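Local coordinates for nitrogen regulatory PII-like protein (Bacillus subtilis subsp. subtilis, PDB 4R25) that belongs to the PII signalling family and is required for full induction of the nrgAB operon when ammonium is limiting, at residues A[7-12]-A[58-63]; A[38-43]-A[51-56]; A[16-21]-A[81-86]; A[25-30]-A[63-68]. One frame throughout, in Å; residues are numbered along the deposited sequence.

Interaction 1: A[7-12]-A[58-63]; sequences EIVTRP and YERLKI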
loop_
_atom_site.group_PDB
_atom_site.type_symbol
_atom_site.label_atom_id
_atom_site.label_comp_id
_atom_site.label_asym_id
_atom_site.label_seq_id
_atom_site.Cartn_x
_atom_site.Cartn_y
_atom_site.Cartn_z
ATOM N N GLU A 7 -3.306 -3.518 -7.813
ATOM C CA GLU A 7 -3.969 -3.528 -6.521
ATOM C C GLU A 7 -5.475 -3.726 -6.690
ATOM O O GLU A 7 -6.176 -2.844 -7.187
ATOM C CB GLU A 7 -3.687 -2.214 -5.814
ATOM C CG GLU A 7 -4.015 -2.185 -4.352
ATOM C CD GLU A 7 -3.359 -0.999 -3.670
ATOM O OE1 GLU A 7 -4.056 -0.011 -3.349
ATOM O OE2 GLU A 7 -2.128 -1.054 -3.468
ATOM N N ILE A 8 -5.968 -4.891 -6.284
ATOM C CA ILE A 8 -7.390 -5.169 -6.355
ATOM C C ILE A 8 -8.021 -5.008 -4.980
ATOM O O ILE A 8 -7.619 -5.667 -4.024
ATOM C CB ILE A 8 -7.654 -6.599 -6.866
ATOM C CG1 ILE A 8 -6.840 -6.876 -8.131
ATOM C CG2 ILE A 8 -9.135 -6.797 -7.126
ATOM C CD1 ILE A 8 -6.861 -8.332 -8.569
ATOM N N VAL A 9 -9.007 -4.127 -4.875
ATOM C CA VAL A 9 -9.711 -3.933 -3.613
ATOM C C VAL A 9 -11.177 -4.334 -3.763
ATOM O O VAL A 9 -11.960 -3.637 -4.402
ATOM C CB VAL A 9 -9.605 -2.476 -3.126
ATOM C CG1 VAL A 9 -10.495 -2.255 -1.924
ATOM C CG2 VAL A 9 -8.160 -2.135 -2.800
ATOM N N THR A 10 -11.549 -5.458 -3.165
ATOM C CA THR A 10 -12.812 -6.078 -3.516
ATOM C C THR A 10 -13.513 -6.833 -2.378
ATOM O O THR A 10 -13.077 -6.812 -1.229
ATOM C CB THR A 10 -12.624 -6.972 -4.770
ATOM O OG1 THR A 10 -13.845 -7.643 -5.096
ATOM C CG2 THR A 10 -11.513 -7.990 -4.551
ATOM N N ARG A 11 -14.631 -7.461 -2.722
ATOM C CA ARG A 11 -15.453 -8.257 -1.813
ATOM C C ARG A 11 -14.752 -9.582 -1.503
ATOM O O ARG A 11 -14.174 -10.200 -2.396
ATOM C CB ARG A 11 -16.812 -8.490 -2.493
ATOM C CG ARG A 11 -17.732 -9.544 -1.909
ATOM C CD ARG A 11 -18.888 -9.852 -2.891
ATOM N NE ARG A 11 -19.695 -8.679 -3.252
ATOM C CZ ARG A 11 -19.830 -8.216 -4.495
ATOM N NH1 ARG A 11 -19.219 -8.826 -5.507
ATOM N NH2 ARG A 11 -20.577 -7.144 -4.738
ATOM N N PRO A 12 -14.788 -10.005 -0.229
ATOM C CA PRO A 12 -14.086 -11.189 0.300
ATOM C C PRO A 12 -14.375 -12.538 -0.396
ATOM O O PRO A 12 -13.607 -13.483 -0.195
ATOM C CB PRO A 12 -14.562 -11.249 1.751
ATOM C CG PRO A 12 -14.869 -9.810 2.105
ATOM C CD PRO A 12 -15.435 -9.215 0.841
ATOM N N TYR A 58 -17.707 -1.439 5.326
ATOM C CA TYR A 58 -17.824 -2.832 4.908
ATOM C C TYR A 58 -16.468 -3.541 4.903
ATOM O O TYR A 58 -15.439 -2.943 5.222
ATOM C CB TYR A 58 -18.506 -2.929 3.538
ATOM C CG TYR A 58 -18.085 -1.848 2.578
ATOM C CD1 TYR A 58 -18.656 -0.581 2.637
ATOM C CD2 TYR A 58 -17.111 -2.086 1.612
ATOM C CE1 TYR A 58 -18.267 0.426 1.768
ATOM C CE2 TYR A 58 -16.717 -1.087 0.731
ATOM C CZ TYR A 58 -17.298 0.168 0.817
ATOM O OH TYR A 58 -16.909 1.167 -0.048
ATOM N N GLU A 59 -16.480 -4.824 4.559
ATOM C CA GLU A 59 -15.262 -5.622 4.525
ATOM C C GLU A 59 -14.685 -5.599 3.140
ATOM O O GLU A 59 -15.417 -5.650 2.155
ATOM C CB GLU A 59 -15.555 -7.064 4.886
ATOM C CG GLU A 59 -16.400 -7.188 6.101
ATOM C CD GLU A 59 -15.802 -6.444 7.245
ATOM O OE1 GLU A 59 -16.556 -5.702 7.907
ATOM O OE2 GLU A 59 -14.580 -6.597 7.472
ATOM N N ARG A 60 -13.365 -5.535 3.065
ATOM C CA ARG A 60 -12.705 -5.551 1.779
ATOM C C ARG A 60 -11.467 -6.439 1.810
ATOM O O ARG A 60 -10.804 -6.584 2.841
ATOM C CB ARG A 60 -12.345 -4.128 1.350
ATOM C CG ARG A 60 -13.545 -3.187 1.193
ATOM C CD ARG A 60 -14.234 -3.322 -0.162
ATOM N NE ARG A 60 -15.198 -4.415 -0.200
ATOM C CZ ARG A 60 -16.287 -4.420 -0.963
ATOM N NH1 ARG A 60 -16.550 -3.381 -1.742
ATOM N NH2 ARG A 60 -17.118 -5.453 -0.938
ATOM N N LEU A 61 -11.177 -7.044 0.669
ATOM C CA LEU A 61 -9.987 -7.848 0.499
ATOM C C LEU A 61 -9.039 -7.074 -0.398
ATOM O O LEU A 61 -9.401 -6.702 -1.508
ATOM C CB LEU A 61 -10.356 -9.180 -0.148
ATOM C CG LEU A 61 -9.220 -10.104 -0.578
ATOM C CD1 LEU A 61 -8.410 -10.596 0.621
ATOM C CD2 LEU A 61 -9.791 -11.267 -1.373
ATOM N N LYS A 62 -7.829 -6.814 0.080
ATOM C CA LYS A 62 -6.852 -6.109 -0.741
ATOM C C LYS A 62 -5.854 -7.127 -1.284
ATOM O O LYS A 62 -5.220 -7.855 -0.503
ATOM C CB LYS A 62 -6.132 -5.051 0.088
ATOM C CG LYS A 62 -5.315 -4.034 -0.710
ATOM C CD LYS A 62 -4.615 -3.087 0.266
ATOM C CE LYS A 62 -3.960 -1.919 -0.438
ATOM N NZ LYS A 62 -3.336 -1.017 0.580
ATOM N N ILE A 63 -5.742 -7.197 -2.608
ATOM C CA ILE A 63 -4.844 -8.133 -3.262
ATOM C C ILE A 63 -3.805 -7.386 -4.080
ATOM O O ILE A 63 -4.137 -6.596 -4.957
ATOM C CB ILE A 63 -5.611 -9.051 -4.216
ATOM C CG1 ILE A 63 -6.642 -9.890 -3.449
ATOM C CG2 ILE A 63 -4.640 -9.925 -5.001
ATOM C CD1 ILE A 63 -7.693 -10.502 -4.307
#
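Ile8 and Ile63 form a hydrogen-bonded antiparallel pair in the central sheet of the PII fold, Ile8 N to Ile63 O and Ile63 N to Ile8 O both at 2.8 Å. Two residues on, Thr10 and Leu61 repeat this, with Thr10 N to Leu61 O at 3.0 Å and Leu61 N to Thr10 O at 2.7 Å. Where strand 4-10 ends, Arg60 folds back, bent at chi2 and chi3 (-83° and 84°), and Arg60 NE bonds Glu59 O at 2.7 Å. Glu7 lays its carboxyl carbon against Lys62 CE, but Glu7 OE1 and Lys62 NZ stay 4.1 Å apart; the ammonium makes its salt bridge with Glu64 of the second subunit, while Glu7 belongs to a zinc site with Lys5 and Glu64. Ile8 and Ile63 meet CB to CB on the face covered by the helices, and Val9 CG2 touches Lys62 CG on the other. Thr10 C and Arg11 N lie over one guanidinium face of Arg60, Tyr58 CD2 over the opposite one. An alanine in place of Arg60 would probably uncover that peptide, open a gap beside Tyr58 CD2 and leave Glu59 O without the NE donor. Arg60 NH2 reaches Arg11 CB at 3.4 Å.

Interaction 2: A[38-43]-A[51-56]; sequences CGLQKA and VKIESN. With ZN (zinc ion), chain D.
Gln41 and Glu54 pair across the antiparallel beta hairpin formed by strands 29-44 and 51-67, in the stem of the long T-loop, the part with which PII proteins typically engage their partners. The segments 38-43 and 51-56 run at 147° to each other. Gln41 N donates to Glu54 O at 2.9 Å and Glu54 N to Gln41 O at 3.0 Å. Nearer the tip the next such pair is Ala43 with Lys52: Ala43 N meets Lys52 O at 2.7 Å, and the return bond from Lys52 N to Ala43 O is longer, 3.2 Å.

On the face bearing Lys42 and Ile53, Leu40 CB touches Ile53 CG2 at 4.1 Å, and the aliphatic part of Lys42 lies side by side with Ile53, pointing the same way, Lys42 CG against Ile53 CD1 at 4.0 Å. This face is partly covered by the second subunit: Leu40 and Ile53 pack on its Gly23, and its Gln20 donates to Ile53 O. At the base of the stem Cys38 and Gly39 join a strand of that subunit, so the sheet continues across the interface.

The other face holds Gln41, Ala43, Lys52 and Glu54. Lys52, bent along its length, folds its CD over Ala43 CB at 3.6 Å. Glu54 is extended instead, with CG anti to the backbone N (chi1 -171°), and its OE1 binds a zinc ion at 2.6 Å.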
loop_
_atom_site.group_PDB
_atom_site.type_symbol
_atom_site.label_atom_id
_atom_site.label_comp_id
_atom_site.label_asym_id
_atom_site.label_seq_id
_atom_site.Cartn_x
_atom_site.Cartn_y
_atom_site.Cartn_z
ATOM N N CYS A 38 -15.170 2.273 3.190
ATOM C CA CYS A 38 -16.105 3.222 3.751
ATOM C C CYS A 38 -16.721 3.986 2.604
ATOM O O CYS A 38 -16.006 4.618 1.827
ATOM C CB CYS A 38 -15.386 4.182 4.699
ATOM S SG CYS A 38 -16.472 5.319 5.552
ATOM N N GLY A 39 -18.043 3.903 2.483
ATOM C CA GLY A 39 -18.773 4.715 1.530
ATOM C C GLY A 39 -19.185 6.028 2.168
ATOM O O GLY A 39 -19.523 6.073 3.344
ATOM N N LEU A 40 -19.141 7.103 1.394
ATOM C CA LEU A 40 -19.534 8.414 1.881
ATOM C C LEU A 40 -20.569 9.036 0.937
ATOM O O LEU A 40 -20.377 9.074 -0.278
ATOM C CB LEU A 40 -18.312 9.333 2.013
ATOM C CG LEU A 40 -17.134 8.901 2.894
ATOM C CD1 LEU A 40 -16.104 10.003 2.966
ATOM C CD2 LEU A 40 -17.572 8.525 4.288
ATOM N N GLN A 41 -21.675 9.512 1.497
ATOM C CA GLN A 41 -22.677 10.194 0.683
ATOM C C GLN A 41 -23.280 11.422 1.360
ATOM O O GLN A 41 -23.575 11.413 2.559
ATOM C CB GLN A 41 -23.765 9.226 0.221
ATOM C CG GLN A 41 -24.027 8.090 1.179
ATOM C CD GLN A 41 -25.043 7.100 0.643
ATOM O OE1 GLN A 41 -25.246 6.993 -0.572
ATOM N NE2 GLN A 41 -25.694 6.372 1.550
ATOM N N LYS A 42 -23.418 12.482 0.567
ATOM C CA LYS A 42 -24.039 13.729 0.985
ATOM C C LYS A 42 -25.508 13.520 1.280
ATOM O O LYS A 42 -26.265 13.044 0.434
ATOM C CB LYS A 42 -23.888 14.788 -0.104
ATOM C CG LYS A 42 -22.472 15.293 -0.279
ATOM C CD LYS A 42 -22.353 16.164 -1.515
ATOM C CE LYS A 42 -20.951 16.746 -1.650
ATOM N NZ LYS A 42 -20.750 17.408 -2.972
ATOM N N ALA A 43 -25.897 13.866 2.497
ATOM C CA ALA A 43 -27.280 13.780 2.925
ATOM C C ALA A 43 -27.813 15.176 3.249
ATOM O O ALA A 43 -27.043 16.101 3.521
ATOM C CB ALA A 43 -27.393 12.870 4.126
ATOM N N VAL A 51 -25.135 20.406 4.729
ATOM C CA VAL A 51 -24.763 19.070 4.309
ATOM C C VAL A 51 -24.371 18.259 5.539
ATOM O O VAL A 51 -23.867 18.788 6.532
ATOM C CB VAL A 51 -23.651 19.061 3.249
ATOM C CG1 VAL A 51 -23.317 17.637 2.856
ATOM C CG2 VAL A 51 -24.100 19.836 2.014
ATOM N N LYS A 52 -24.627 16.964 5.454
ATOM C CA LYS A 52 -24.308 16.020 6.508
ATOM C C LYS A 52 -23.865 14.774 5.759
ATOM O O LYS A 52 -24.408 14.484 4.688
ATOM C CB LYS A 52 -25.568 15.744 7.324
ATOM C CG LYS A 52 -25.617 14.397 8.012
ATOM C CD LYS A 52 -26.855 13.574 7.597
ATOM C CE LYS A 52 -28.168 14.074 8.207
ATOM N NZ LYS A 52 -29.163 12.979 8.468
ATOM N N ILE A 53 -22.862 14.061 6.267
ATOM C CA ILE A 53 -22.341 12.909 5.532
ATOM C C ILE A 53 -22.736 11.602 6.196
ATOM O O ILE A 53 -22.588 11.435 7.400
ATOM C CB ILE A 53 -20.811 12.966 5.388
ATOM C CG1 ILE A 53 -20.386 14.268 4.701
ATOM C CG2 ILE A 53 -20.287 11.757 4.622
ATOM C CD1 ILE A 53 -20.858 14.399 3.281
ATOM N N GLU A 54 -23.242 10.673 5.400
ATOM C CA GLU A 54 -23.600 9.364 5.907
ATOM C C GLU A 54 -22.603 8.355 5.354
ATOM O O GLU A 54 -22.163 8.463 4.207
ATOM C CB GLU A 54 -25.019 9.020 5.483
ATOM C CG GLU A 54 -25.595 7.784 6.123
ATOM C CD GLU A 54 -27.041 7.596 5.730
ATOM O OE1 GLU A 54 -27.638 6.557 6.093
ATOM O OE2 GLU A 54 -27.578 8.498 5.049
ATOM N N SER A 55 -22.238 7.379 6.172
ATOM C CA SER A 55 -21.174 6.464 5.806
ATOM C C SER A 55 -21.422 5.059 6.324
ATOM O O SER A 55 -21.942 4.870 7.426
ATOM C CB SER A 55 -19.829 6.986 6.324
ATOM O OG SER A 55 -19.825 7.061 7.738
ATOM N N ASN A 56 -21.052 4.075 5.515
ATOM C CA ASN A 56 -21.093 2.691 5.951
ATOM C C ASN A 56 -19.709 2.081 5.845
ATOM O O ASN A 56 -18.941 2.420 4.948
ATOM C CB ASN A 56 -22.126 1.871 5.161
ATOM C CG ASN A 56 -21.837 1.828 3.664
ATOM O OD1 ASN A 56 -21.658 2.865 3.024
ATOM N ND2 ASN A 56 -21.794 0.618 3.098
HETATM ZN ZN ZN D . -30.205 6.739 5.937
#

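Interaction 3: A[16-21]-A[81-86]; sequences EKLKQE and RVLKTG
Glu21 and Arg81 close the polar edge of a packing between the two helices of the PII fold, 15-25 and 72-83, which lie on the same face of the sheet as in other ferredoxin-like folds. The polar component across the contact is one salt bridge, Arg81 NH2 to Glu21 OE1 at 2.7 Å. The oxygen lies in the guanidinium plane, yet it is approached on its anti side, and the two planar groups stand 89° apart, so a single N-H is used rather than a paired, two-pronged grip. Lys24 makes a long, weak ion pair with Glu21 OE2.

The apolar component centres on Val82, whose two methyls touch successive turns of the facing helix. CG1, anti to the backbone N (chi1 178°), meets Lys17 CG at 3.8 Å and also nears the backbone N of Leu18; CG2 rests on Glu21 CG at 3.6 Å. Deeper down, Leu18 and Leu83 cross at about a right angle, Leu18 CG to Leu83 CD2 at 4.1 Å, and Leu83 goes on to pack against Ile8 and Thr10 of the sheet.

An alanine at Glu21 would probably leave Arg81 without its carboxylate mate and the CG2 methyl of Val82 with only CB near it in place of CG. Lys17 NZ lies 4.7 Å from Arg81 NH2, so the carboxylate of Glu21 probably offsets a local surplus of positive charge at the outer edge of an otherwise aliphatic seam.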
loop_
_atom_site.group_PDB
_atom_site.type_symbol
_atom_site.label_atom_id
_atom_site.label_comp_id
_atom_site.label_asym_id
_atom_site.label_seq_id
_atom_site.Cartn_x
_atom_site.Cartn_y
_atom_site.Cartn_z
ATOM N N GLU A 16 -10.735 -17.932 -4.634
ATOM C CA GLU A 16 -10.192 -19.158 -5.224
ATOM C C GLU A 16 -10.182 -19.186 -6.757
ATOM O O GLU A 16 -9.170 -19.523 -7.365
ATOM C CB GLU A 16 -10.914 -20.390 -4.687
ATOM C CG GLU A 16 -10.398 -21.691 -5.281
ATOM C CD GLU A 16 -8.922 -21.929 -4.986
ATOM O OE1 GLU A 16 -8.476 -21.613 -3.858
ATOM O OE2 GLU A 16 -8.207 -22.421 -5.888
ATOM N N LYS A 17 -11.298 -18.836 -7.383
ATOM C CA LYS A 17 -11.339 -18.777 -8.842
ATOM C C LYS A 17 -10.290 -17.791 -9.350
ATOM O O LYS A 17 -9.726 -17.979 -10.433
ATOM C CB LYS A 17 -12.738 -18.392 -9.346
ATOM C CG LYS A 17 -12.919 -18.483 -10.874
ATOM C CD LYS A 17 -14.402 -18.404 -11.284
ATOM C CE LYS A 17 -14.599 -18.017 -12.761
ATOM N NZ LYS A 17 -13.913 -18.924 -13.726
ATOM N N LEU A 18 -10.022 -16.749 -8.564
ATOM C CA LEU A 18 -9.042 -15.739 -8.941
ATOM C C LEU A 18 -7.638 -16.343 -8.982
ATOM O O LEU A 18 -6.899 -16.164 -9.951
ATOM C CB LEU A 18 -9.078 -14.578 -7.949
ATOM C CG LEU A 18 -9.076 -13.125 -8.427
ATOM C CD1 LEU A 18 -8.319 -12.269 -7.423
ATOM C CD2 LEU A 18 -8.471 -12.957 -9.813
ATOM N N LYS A 19 -7.276 -17.045 -7.916
ATOM C CA LYS A 19 -5.989 -17.719 -7.848
ATOM C C LYS A 19 -5.811 -18.672 -9.030
ATOM O O LYS A 19 -4.726 -18.735 -9.612
ATOM C CB LYS A 19 -5.841 -18.465 -6.524
ATOM C CG LYS A 19 -5.896 -17.570 -5.302
ATOM C CD LYS A 19 -5.810 -18.383 -4.029
ATOM C CE LYS A 19 -5.911 -17.511 -2.796
ATOM N NZ LYS A 19 -5.847 -18.353 -1.567
ATOM N N GLN A 20 -6.870 -19.403 -9.386
ATOM C CA GLN A 20 -6.828 -20.281 -10.562
ATOM C C GLN A 20 -6.536 -19.498 -11.828
ATOM O O GLN A 20 -5.644 -19.857 -12.604
ATOM C CB GLN A 20 -8.140 -21.059 -10.751
ATOM C CG GLN A 20 -8.414 -22.133 -9.698
ATOM C CD GLN A 20 -7.333 -23.202 -9.637
ATOM O OE1 GLN A 20 -6.960 -23.792 -10.656
ATOM N NE2 GLN A 20 -6.830 -23.462 -8.436
ATOM N N GLU A 21 -7.289 -18.424 -12.040
ATOM C CA GLU A 21 -7.173 -17.674 -13.286
ATOM C C GLU A 21 -5.867 -16.890 -13.375
ATOM O O GLU A 21 -5.234 -16.847 -14.428
ATOM C CB GLU A 21 -8.382 -16.754 -13.475
ATOM C CG GLU A 21 -9.725 -17.483 -13.453
ATOM C CD GLU A 21 -9.890 -18.470 -14.601
ATOM O OE1 GLU A 21 -10.227 -18.030 -15.722
ATOM O OE2 GLU A 21 -9.692 -19.686 -14.382
ATOM N N ARG A 81 -13.385 -10.114 -15.201
ATOM C CA ARG A 81 -14.231 -11.268 -15.470
ATOM C C ARG A 81 -14.601 -11.995 -14.198
ATOM O O ARG A 81 -15.776 -12.199 -13.901
ATOM C CB ARG A 81 -13.506 -12.262 -16.364
ATOM C CG ARG A 81 -13.393 -11.872 -17.805
ATOM C CD ARG A 81 -12.620 -12.951 -18.528
ATOM N NE ARG A 81 -12.669 -14.206 -17.784
ATOM C CZ ARG A 81 -11.603 -14.955 -17.521
ATOM N NH1 ARG A 81 -10.410 -14.568 -17.950
ATOM N NH2 ARG A 81 -11.729 -16.088 -16.839
ATOM N N VAL A 82 -13.578 -12.398 -13.455
ATOM C CA VAL A 82 -13.758 -13.308 -12.334
ATOM C C VAL A 82 -14.545 -12.690 -11.190
ATOM O O VAL A 82 -15.332 -13.372 -10.535
ATOM C CB VAL A 82 -12.398 -13.791 -11.796
ATOM C CG1 VAL A 82 -12.595 -14.695 -10.599
ATOM C CG2 VAL A 82 -11.620 -14.502 -12.886
ATOM N N LEU A 83 -14.330 -11.397 -10.957
ATOM C CA LEU A 83 -14.864 -10.719 -9.770
ATOM C C LEU A 83 -16.153 -9.934 -10.040
ATOM O O LEU A 83 -16.801 -9.440 -9.113
ATOM C CB LEU A 83 -13.793 -9.804 -9.157
ATOM C CG LEU A 83 -12.499 -10.497 -8.719
ATOM C CD1 LEU A 83 -11.418 -9.488 -8.346
ATOM C CD2 LEU A 83 -12.770 -11.452 -7.568
ATOM N N LYS A 84 -16.514 -9.826 -11.315
ATOM C CA LYS A 84 -17.739 -9.147 -11.729
ATOM C C LYS A 84 -18.992 -9.915 -11.310
ATOM O O LYS A 84 -19.122 -11.106 -11.607
ATOM C CB LYS A 84 -17.728 -8.965 -13.249
ATOM C CG LYS A 84 -19.069 -8.603 -13.855
ATOM C CD LYS A 84 -19.194 -7.109 -14.136
ATOM C CE LYS A 84 -18.264 -6.659 -15.256
ATOM N NZ LYS A 84 -18.351 -7.561 -16.441
ATOM N N THR A 85 -19.903 -9.240 -10.611
ATOM C CA THR A 85 -21.197 -9.829 -10.280
ATOM C C THR A 85 -22.324 -8.819 -10.475
ATOM O O THR A 85 -23.482 -9.112 -10.182
ATOM C CB THR A 85 -21.260 -10.358 -8.831
ATOM O OG1 THR A 85 -21.498 -9.273 -7.924
ATOM C CG2 THR A 85 -19.978 -11.093 -8.457
ATOM N N GLY A 86 -21.975 -7.626 -10.951
ATOM C CA GLY A 86 -22.956 -6.591 -11.228
ATOM C C GLY A 86 -23.470 -5.870 -9.996
ATOM O O GLY A 86 -23.711 -4.663 -10.024
#

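Interaction 4: A[25-30]-A[63-68]; sequences IGVTSL and IEIVVS. With ZN (zinc ion), chain E.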
loop_
_atom_site.group_PDB
_atom_site.type_symbol
_atom_site.label_atom_id
_atom_site.label_comp_id
_atom_site.label_asym_id
_atom_site.label_seq_id
_atom_site.Cartn_x
_atom_site.Cartn_y
_atom_site.Cartn_z
ATOM N N ILE A 25 -2.396 -17.491 -16.186
ATOM C CA ILE A 25 -1.816 -16.504 -17.100
ATOM C C ILE A 25 -0.365 -16.152 -16.749
ATOM O O ILE A 25 0.266 -15.348 -17.433
ATOM C CB ILE A 25 -2.658 -15.218 -17.165
ATOM C CG1 ILE A 25 -2.296 -14.267 -16.015
ATOM C CG2 ILE A 25 -4.136 -15.565 -17.129
ATOM C CD1 ILE A 25 -3.207 -13.067 -15.885
ATOM N N GLY A 26 0.166 -16.749 -15.687
ATOM C CA GLY A 26 1.571 -16.564 -15.366
ATOM C C GLY A 26 1.944 -16.057 -13.980
ATOM O O GLY A 26 3.118 -16.101 -13.618
ATOM N N VAL A 27 0.975 -15.575 -13.202
ATOM C CA VAL A 27 1.282 -15.078 -11.862
ATOM C C VAL A 27 1.690 -16.209 -10.924
ATOM O O VAL A 27 0.974 -17.204 -10.794
ATOM C CB VAL A 27 0.107 -14.326 -11.228
ATOM C CG1 VAL A 27 0.500 -13.840 -9.847
ATOM C CG2 VAL A 27 -0.328 -13.167 -12.114
ATOM N N THR A 28 2.836 -16.048 -10.263
ATOM C CA THR A 28 3.346 -17.077 -9.357
ATOM C C THR A 28 3.325 -16.678 -7.877
ATOM O O THR A 28 3.575 -17.506 -7.006
ATOM C CB THR A 28 4.765 -17.517 -9.744
ATOM O OG1 THR A 28 5.688 -16.455 -9.478
ATOM C CG2 THR A 28 4.826 -17.867 -11.222
ATOM N N SER A 29 3.032 -15.413 -7.588
ATOM C CA SER A 29 2.820 -14.988 -6.202
ATOM C C SER A 29 2.040 -13.671 -6.077
ATOM O O SER A 29 2.011 -12.845 -6.991
ATOM C CB SER A 29 4.144 -14.910 -5.425
ATOM O OG SER A 29 4.926 -13.794 -5.812
ATOM N N LEU A 30 1.405 -13.490 -4.928
ATOM C CA LEU A 30 0.671 -12.271 -4.651
ATOM C C LEU A 30 0.500 -12.110 -3.141
ATOM O O LEU A 30 0.689 -13.062 -2.386
ATOM C CB LEU A 30 -0.683 -12.306 -5.364
ATOM C CG LEU A 30 -1.604 -13.470 -5.005
ATOM C CD1 LEU A 30 -2.318 -13.202 -3.696
ATOM C CD2 LEU A 30 -2.609 -13.757 -6.115
ATOM N N ILE A 63 -5.742 -7.197 -2.608
ATOM C CA ILE A 63 -4.844 -8.133 -3.262
ATOM C C ILE A 63 -3.805 -7.386 -4.080
ATOM O O ILE A 63 -4.137 -6.596 -4.957
ATOM C CB ILE A 63 -5.611 -9.051 -4.216
ATOM C CG1 ILE A 63 -6.642 -9.890 -3.449
ATOM C CG2 ILE A 63 -4.640 -9.925 -5.001
ATOM C CD1 ILE A 63 -7.693 -10.502 -4.307
ATOM N N GLU A 64 -2.539 -7.672 -3.816
ATOM C CA GLU A 64 -1.453 -7.045 -4.554
ATOM C C GLU A 64 -0.653 -8.031 -5.423
ATOM O O GLU A 64 -0.231 -9.099 -4.980
ATOM C CB GLU A 64 -0.544 -6.288 -3.598
ATOM C CG GLU A 64 -1.248 -5.127 -2.916
ATOM C CD GLU A 64 -0.340 -4.357 -1.976
ATOM O OE1 GLU A 64 0.655 -4.931 -1.482
ATOM O OE2 GLU A 64 -0.622 -3.169 -1.736
ATOM N N ILE A 65 -0.465 -7.651 -6.676
ATOM C CA ILE A 65 0.242 -8.459 -7.636
ATOM C C ILE A 65 1.254 -7.561 -8.322
ATOM O O ILE A 65 0.915 -6.473 -8.775
ATOM C CB ILE A 65 -0.733 -9.028 -8.678
ATOM C CG1 ILE A 65 -1.954 -9.618 -7.973
ATOM C CG2 ILE A 65 -0.052 -10.073 -9.543
ATOM C CD1 ILE A 65 -3.164 -9.758 -8.862
ATOM N N VAL A 66 2.507 -7.993 -8.359
ATOM C CA VAL A 66 3.519 -7.275 -9.114
ATOM C C VAL A 66 3.770 -8.042 -10.396
ATOM O O VAL A 66 3.791 -9.266 -10.390
ATOM C CB VAL A 66 4.823 -7.139 -8.317
ATOM C CG1 VAL A 66 5.884 -6.407 -9.140
ATOM C CG2 VAL A 66 4.555 -6.415 -7.008
ATOM N N VAL A 67 3.934 -7.330 -11.502
ATOM C CA VAL A 67 4.095 -7.988 -12.790
ATOM C C VAL A 67 5.055 -7.237 -13.666
ATOM O O VAL A 67 5.185 -6.017 -13.559
ATOM C CB VAL A 67 2.764 -8.103 -13.569
ATOM C CG1 VAL A 67 1.776 -8.983 -12.818
ATOM C CG2 VAL A 67 2.180 -6.719 -13.827
ATOM N N SER A 68 5.723 -7.982 -14.540
ATOM C CA SER A 68 6.566 -7.400 -15.568
ATOM C C SER A 68 6.370 -8.156 -16.876
ATOM O O SER A 68 5.813 -7.617 -17.826
ATOM C CB SER A 68 8.031 -7.423 -15.143
ATOM O OG SER A 68 8.816 -6.665 -16.043
HETATM ZN ZN ZN E . -0.357 -0.861 -1.508
HETATM O O HOH W 1 -0.497 -0.696 1.056
#
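Val27 and Ile65 pack closely where the chain leaves helix 15-25 for the next strand: their side chains cross at about a right angle, and Ile65 CG2 sits against both valine methyls, 3.8 Å from Val27 CG1 and 4.0 Å from Val27 CG2. Leu30, in strand 29-44, continues the contact. Its CB lies against the carbonyl O of Glu64 and touches Ile65 CG1 at 4.0 Å. Leu30 CG stands between the backbone N and the carbonyl carbon (chi1 59°); chi2 (80°) then sets Leu30 CD1, which lies 4.2 Å from Ile63 CG2. Leu22 of helix 15-25 touches both Leu30 and Ile65, so these residues fill the helix-to-sheet layer of the ferredoxin-like PII fold, at the open end of the hairpin, where 29-44 begins and 51-67 ends. Ser29 makes a slighter contact, its carbonyl O 4.3 Å from Ile65 CG2, and it and Leu30 pair with a strand of the third subunit. Glu64 belongs to the polar side. Its extended chain leads away from Leu30, and its OE1 forms a salt bridge with Lys62 of the third subunit. Glu64 OE2 binds a zinc ion at 2.3 Å, in a site shared with Lys5 and Glu7, and a water oxygen lies 2.6 Å from the zinc.

Overall arrangement
Interactions 1, 2 and 4 lie along strand 51-67, and interactions 1 and 4 share Ile63. There the sheet meets the helices: Ile63 CD1 touches Leu18 CD1 of interaction 3 at 3.6 Å, and Leu83 CD1 lies 3.7 Å from Ile8 CG2 of interaction 1. Glu7 OE2 of interaction 1 and Glu64 OE2 of interaction 4 lie 3.1 Å apart at the zinc site, where the metal probably offsets their like charges. Interaction 2 touches interaction 1, Tyr58 CE1 on Gly39 N at 3.6 Å, but lies clear of interactions 3 and 4, its centre about 35 Å from that of interaction 4; it has a separate zinc ion. In the trimer, Gln20 of interaction 3 bonds Ile53 of a neighbouring subunit.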